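Ankyrin repeat and SOCS box protein 11 (Homo sapiens, PDB 4UUC) recognises substrates such as BIK, DIRAS2 and RPN1 for a cullin-5-RING E3 ubiquitin ligase that marks them for proteasomal degradation. Local coordinates at residues 107-119 with 141-154. Numbering follows the deposited sequence.
Sequences HEAVKRGHRECME and VACTYQRVDCVKKL
The carbonyl oxygen of K111 is gripped by two nitrogens of one guanidinium: R147 NE and R147 NH2 each lie 2.9 Å from K111 O. Because NE and NH2 are the nitrogens used, the guanidinium grips side-on, with the oxygen in its plane. NH2 lies in the carbonyl plane, on a lone pair, whereas NE stands 49° above that plane. The turn at chi2 bends the R147 chain against the C-terminal end of helix 105-111, where R147 CD packs 3.6 Å from G113 CA and R112 C lies over one guanidinium face, offset toward its rim. G113, with positive phi, closes that helix in a Schellman motif.

Next to this grip, the fully extended K111 chain runs over one face of the Y145 ring. K111 CG lies 3.8 Å from the ring centroid, 14° off the normal, which meets the geometry of a CH-pi contact; a water joins K111 NZ to Y145 OH.

Apolar packing lies behind. V110 CG1, anti to its own N, presses on A142 CB at 3.5 Å, a tight fit, and also meets V141 CG1. Further along, M118 SD rests 3.7 Å from L154 CG and touches C150 SG.

The outer helices, 115-119 and 148-154, run nearly parallel, their axes 24° apart. Farther along these helices, E119 links R115 and K153: OE2 forms a salt bridge with R115 NH1, while OE1 makes a long one to K153 NZ. R115 NE reaches D149 OD2 through a second water.

Helix pairs of ANK 4 and ANK 5 thus stack in the same order and direction, inner on inner and outer on outer, with an arginine tying the helix-turn-helix corners together: the side-by-side stacking of consecutive repeats that builds the solenoid of this protein's ankyrin repeat domain.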
loop_
_atom_site.group_PDB
_atom_site.type_symbol
_atom_site.label_atom_id
_atom_site.label_comp_id
_atom_site.label_asym_id
_atom_site.label_seq_id
_atom_site.Cartn_x
_atom_site.Cartn_y
_atom_site.Cartn_z
ATOM N N HIS A 107 -0.999 0.432 -2.580
ATOM C CA HIS A 107 0.423 0.664 -2.833
ATOM C C HIS A 107 1.153 1.119 -1.571
ATOM O O HIS A 107 2.302 0.740 -1.345
ATOM C CB HIS A 107 0.609 1.682 -3.959
ATOM C CG HIS A 107 0.172 1.172 -5.296
ATOM N ND1 HIS A 107 -1.154 1.106 -5.667
ATOM C CD2 HIS A 107 0.880 0.672 -6.337
ATOM C CE1 HIS A 107 -1.242 0.598 -6.884
ATOM N NE2 HIS A 107 -0.022 0.330 -7.313
ATOM N N GLU A 108 0.484 1.908 -0.737
ATOM C CA GLU A 108 1.074 2.323 0.532
ATOM C C GLU A 108 1.150 1.144 1.498
ATOM O O GLU A 108 2.152 0.968 2.199
ATOM C CB GLU A 108 0.276 3.466 1.157
ATOM C CG GLU A 108 0.923 4.065 2.402
ATOM C CD GLU A 108 2.245 4.759 2.116
ATOM O OE1 GLU A 108 2.473 5.172 0.958
ATOM O OE2 GLU A 108 3.060 4.893 3.056
ATOM N N ALA A 109 0.095 0.334 1.538
ATOM C CA ALA A 109 0.092 -0.851 2.397
ATOM C C ALA A 109 1.268 -1.762 2.057
ATOM O O ALA A 109 1.987 -2.220 2.953
ATOM C CB ALA A 109 -1.217 -1.610 2.265
ATOM N N VAL A 110 1.461 -2.024 0.767
ATOM C CA VAL A 110 2.544 -2.902 0.324
ATOM C C VAL A 110 3.899 -2.289 0.656
ATOM O O VAL A 110 4.771 -2.972 1.183
ATOM C CB VAL A 110 2.462 -3.191 -1.188
ATOM C CG1 VAL A 110 3.700 -3.952 -1.667
ATOM C CG2 VAL A 110 1.205 -3.984 -1.500
ATOM N N LYS A 111 4.072 -1.004 0.357
ATOM C CA LYS A 111 5.318 -0.309 0.675
ATOM C C LYS A 111 5.734 -0.531 2.132
ATOM O O LYS A 111 6.907 -0.785 2.422
ATOM C CB LYS A 111 5.179 1.188 0.393
ATOM C CG LYS A 111 6.386 2.018 0.812
ATOM C CD LYS A 111 6.210 3.478 0.400
ATOM C CE LYS A 111 7.377 4.336 0.853
ATOM N NZ LYS A 111 7.261 5.732 0.342
ATOM N N ARG A 112 4.765 -0.455 3.039
ATOM C CA ARG A 112 5.031 -0.589 4.469
ATOM C C ARG A 112 5.029 -2.038 4.960
ATOM O O ARG A 112 5.267 -2.294 6.143
ATOM C CB ARG A 112 4.004 0.216 5.260
ATOM C CG ARG A 112 4.123 1.719 5.050
ATOM C CD ARG A 112 3.010 2.466 5.756
ATOM N NE ARG A 112 3.126 3.911 5.569
ATOM C CZ ARG A 112 3.397 4.795 6.530
ATOM N NH1 ARG A 112 3.581 4.410 7.788
ATOM N NH2 ARG A 112 3.473 6.081 6.227
ATOM N N GLY A 113 4.758 -2.979 4.059
ATOM C CA GLY A 113 4.757 -4.394 4.401
ATOM C C GLY A 113 3.526 -4.839 5.169
ATOM O O GLY A 113 3.568 -5.827 5.903
ATOM N N HIS A 114 2.422 -4.119 4.996
ATOM C CA HIS A 114 1.173 -4.454 5.673
ATOM C C HIS A 114 0.381 -5.478 4.862
ATOM O O HIS A 114 -0.599 -5.147 4.189
ATOM C CB HIS A 114 0.337 -3.197 5.905
ATOM C CG HIS A 114 0.995 -2.188 6.793
ATOM N ND1 HIS A 114 1.824 -2.537 7.836
ATOM C CD2 HIS A 114 0.941 -0.834 6.793
ATOM C CE1 HIS A 114 2.255 -1.443 8.440
ATOM N NE2 HIS A 114 1.735 -0.396 7.825
ATOM N N ARG A 115 0.804 -6.732 4.946
ATOM C CA ARG A 115 0.283 -7.772 4.076
ATOM C C ARG A 115 -1.210 -8.031 4.268
ATOM O O ARG A 115 -1.926 -8.259 3.290
ATOM C CB ARG A 115 1.054 -9.073 4.294
ATOM C CG ARG A 115 0.644 -10.187 3.345
ATOM C CD ARG A 115 1.330 -11.497 3.695
ATOM N NE ARG A 115 1.341 -11.729 5.136
ATOM C CZ ARG A 115 0.260 -11.995 5.861
ATOM N NH1 ARG A 115 -0.933 -12.071 5.288
ATOM N NH2 ARG A 115 0.372 -12.183 7.168
ATOM N N GLU A 116 -1.684 -8.027 5.512
ATOM C CA GLU A 116 -3.098 -8.294 5.759
ATOM C C GLU A 116 -3.978 -7.205 5.135
ATOM O O GLU A 116 -5.003 -7.508 4.520
ATOM C CB GLU A 116 -3.396 -8.411 7.258
ATOM C CG GLU A 116 -4.865 -8.726 7.542
ATOM C CD GLU A 116 -5.145 -9.112 8.984
ATOM O OE1 GLU A 116 -4.232 -9.008 9.831
ATOM O OE2 GLU A 116 -6.293 -9.522 9.268
ATOM N N CYS A 117 -3.584 -5.944 5.298
ATOM C CA CYS A 117 -4.306 -4.841 4.672
ATOM C C CYS A 117 -4.354 -5.018 3.149
ATOM O O CYS A 117 -5.388 -4.791 2.521
ATOM C CB CYS A 117 -3.662 -3.503 5.043
ATOM S SG CYS A 117 -3.855 -3.060 6.791
ATOM N N MET A 118 -3.232 -5.431 2.567
ATOM C CA MET A 118 -3.161 -5.719 1.135
ATOM C C MET A 118 -4.189 -6.780 0.737
ATOM O O MET A 118 -4.946 -6.596 -0.217
ATOM C CB MET A 118 -1.748 -6.182 0.762
ATOM C CG MET A 118 -1.511 -6.433 -0.723
ATOM S SD MET A 118 0.014 -7.366 -1.039
ATOM C CE MET A 118 -0.462 -8.994 -0.460
ATOM N N GLU A 119 -4.222 -7.881 1.480
ATOM C CA GLU A 119 -5.111 -8.991 1.154
ATOM C C GLU A 119 -6.578 -8.598 1.258
ATOM O O GLU A 119 -7.388 -9.007 0.431
ATOM C CB GLU A 119 -4.822 -10.186 2.062
ATOM C CG GLU A 119 -3.478 -10.833 1.785
ATOM C CD GLU A 119 -3.281 -12.125 2.554
ATOM O OE1 GLU A 119 -4.221 -12.948 2.588
ATOM O OE2 GLU A 119 -2.184 -12.321 3.114
ATOM N N VAL A 141 6.089 -2.469 -6.176
ATOM C CA VAL A 141 6.322 -1.809 -4.898
ATOM C C VAL A 141 6.882 -2.809 -3.887
ATOM O O VAL A 141 7.843 -2.508 -3.182
ATOM C CB VAL A 141 5.024 -1.170 -4.353
ATOM C CG1 VAL A 141 5.235 -0.604 -2.949
ATOM C CG2 VAL A 141 4.538 -0.075 -5.302
ATOM N N ALA A 142 6.274 -3.991 -3.823
ATOM C CA ALA A 142 6.726 -5.044 -2.915
ATOM C C ALA A 142 8.201 -5.377 -3.142
ATOM O O ALA A 142 8.959 -5.565 -2.187
ATOM C CB ALA A 142 5.867 -6.297 -3.088
ATOM N N CYS A 143 8.597 -5.473 -4.406
ATOM C CA CYS A 143 9.978 -5.789 -4.754
ATOM C C CYS A 143 10.926 -4.631 -4.446
ATOM O O CYS A 143 12.053 -4.844 -4.007
ATOM C CB CYS A 143 10.075 -6.178 -6.228
ATOM S SG CYS A 143 9.257 -7.750 -6.618
ATOM N N THR A 144 10.462 -3.405 -4.658
ATOM C CA THR A 144 11.270 -2.228 -4.361
ATOM C C THR A 144 11.630 -2.146 -2.870
ATOM O O THR A 144 12.736 -1.733 -2.518
ATOM C CB THR A 144 10.535 -0.952 -4.785
ATOM O OG1 THR A 144 10.288 -1.006 -6.194
ATOM C CG2 THR A 144 11.361 0.289 -4.464
ATOM N N TYR A 145 10.703 -2.554 -2.009
ATOM C CA TYR A 145 10.879 -2.432 -0.559
ATOM C C TYR A 145 11.134 -3.765 0.155
ATOM O O TYR A 145 11.053 -3.845 1.382
ATOM C CB TYR A 145 9.661 -1.723 0.031
ATOM C CG TYR A 145 9.649 -0.270 -0.380
ATOM C CD1 TYR A 145 10.455 0.655 0.268
ATOM C CD2 TYR A 145 8.884 0.166 -1.453
ATOM C CE1 TYR A 145 10.474 1.979 -0.116
ATOM C CE2 TYR A 145 8.897 1.493 -1.845
ATOM C CZ TYR A 145 9.698 2.393 -1.173
ATOM O OH TYR A 145 9.722 3.718 -1.553
ATOM N N GLN A 146 11.468 -4.795 -0.618
ATOM C CA GLN A 146 11.933 -6.076 -0.073
ATOM C C GLN A 146 10.897 -6.749 0.826
ATOM O O GLN A 146 11.241 -7.362 1.839
ATOM C CB GLN A 146 13.238 -5.874 0.709
ATOM C CG GLN A 146 14.333 -5.158 -0.075
ATOM C CD GLN A 146 15.639 -5.069 0.693
ATOM O OE1 GLN A 146 16.645 -5.662 0.302
ATOM N NE2 GLN A 146 15.631 -4.325 1.792
ATOM N N ARG A 147 9.630 -6.648 0.440
ATOM C CA ARG A 147 8.539 -7.228 1.213
ATOM C C ARG A 147 8.274 -8.659 0.761
ATOM O O ARG A 147 7.387 -8.914 -0.056
ATOM C CB ARG A 147 7.280 -6.373 1.069
ATOM C CG ARG A 147 7.490 -4.908 1.424
ATOM C CD ARG A 147 8.035 -4.726 2.834
ATOM N NE ARG A 147 8.071 -3.319 3.231
ATOM C CZ ARG A 147 8.656 -2.871 4.336
ATOM N NH1 ARG A 147 9.260 -3.722 5.160
ATOM N NH2 ARG A 147 8.642 -1.576 4.623
ATOM N N VAL A 148 9.060 -9.589 1.293
ATOM C CA VAL A 148 9.064 -10.963 0.802
ATOM C C VAL A 148 7.687 -11.618 0.884
ATOM O O VAL A 148 7.236 -12.237 -0.077
ATOM C CB VAL A 148 10.067 -11.841 1.581
ATOM C CG1 VAL A 148 10.181 -13.214 0.928
ATOM C CG2 VAL A 148 11.433 -11.176 1.648
ATOM N N ASP A 149 7.028 -11.500 2.032
ATOM C CA ASP A 149 5.718 -12.119 2.217
ATOM C C ASP A 149 4.685 -11.535 1.251
ATOM O O ASP A 149 3.828 -12.254 0.742
ATOM C CB ASP A 149 5.236 -11.949 3.659
ATOM C CG ASP A 149 6.058 -12.751 4.653
ATOM O OD1 ASP A 149 6.721 -13.731 4.241
ATOM O OD2 ASP A 149 6.032 -12.403 5.855
ATOM N N CYS A 150 4.764 -10.231 1.003
ATOM C CA CYS A 150 3.856 -9.584 0.056
ATOM C C CYS A 150 4.124 -10.048 -1.375
ATOM O O CYS A 150 3.188 -10.279 -2.144
ATOM C CB CYS A 150 3.981 -8.059 0.142
ATOM S SG CYS A 150 3.247 -7.348 1.631
ATOM N N VAL A 151 5.399 -10.187 -1.724
ATOM C CA VAL A 151 5.782 -10.694 -3.037
ATOM C C VAL A 151 5.215 -12.096 -3.230
ATOM O O VAL A 151 4.588 -12.384 -4.246
ATOM C CB VAL A 151 7.325 -10.716 -3.213
ATOM C CG1 VAL A 151 7.733 -11.488 -4.465
ATOM C CG2 VAL A 151 7.878 -9.295 -3.274
ATOM N N LYS A 152 5.424 -12.959 -2.240
ATOM C CA LYS A 152 4.964 -14.342 -2.327
ATOM C C LYS A 152 3.451 -14.415 -2.498
ATOM O O LYS A 152 2.951 -15.113 -3.380
ATOM C CB LYS A 152 5.389 -15.126 -1.085
ATOM C CG LYS A 152 4.958 -16.586 -1.113
ATOM C CD LYS A 152 5.663 -17.387 -0.039
ATOM C CE LYS A 152 5.328 -18.869 -0.139
ATOM N NZ LYS A 152 3.920 -19.151 0.253
ATOM N N LYS A 153 2.727 -13.670 -1.668
ATOM C CA LYS A 153 1.267 -13.678 -1.704
ATOM C C LYS A 153 0.719 -13.137 -3.023
ATOM O O LYS A 153 -0.207 -13.708 -3.594
ATOM C CB LYS A 153 0.709 -12.866 -0.532
ATOM C CG LYS A 153 -0.793 -13.012 -0.333
ATOM C CD LYS A 153 -1.152 -14.391 0.211
ATOM C CE LYS A 153 -2.636 -14.677 0.074
ATOM N NZ LYS A 153 -2.995 -16.010 0.638
ATOM N N LEU A 154 1.283 -12.031 -3.501
ATOM C CA LEU A 154 0.847 -11.433 -4.762
ATOM C C LEU A 154 1.031 -12.394 -5.939
ATOM O O LEU A 154 0.149 -12.523 -6.785
ATOM C CB LEU A 154 1.607 -10.130 -5.022
ATOM C CG LEU A 154 1.147 -8.939 -4.176
ATOM C CD1 LEU A 154 2.180 -7.818 -4.206
ATOM C CD2 LEU A 154 -0.205 -8.423 -4.662
HETATM O O HOH W 1 7.428 5.069 -2.807
HETATM O O HOH W 2 3.655 -10.866 6.272
#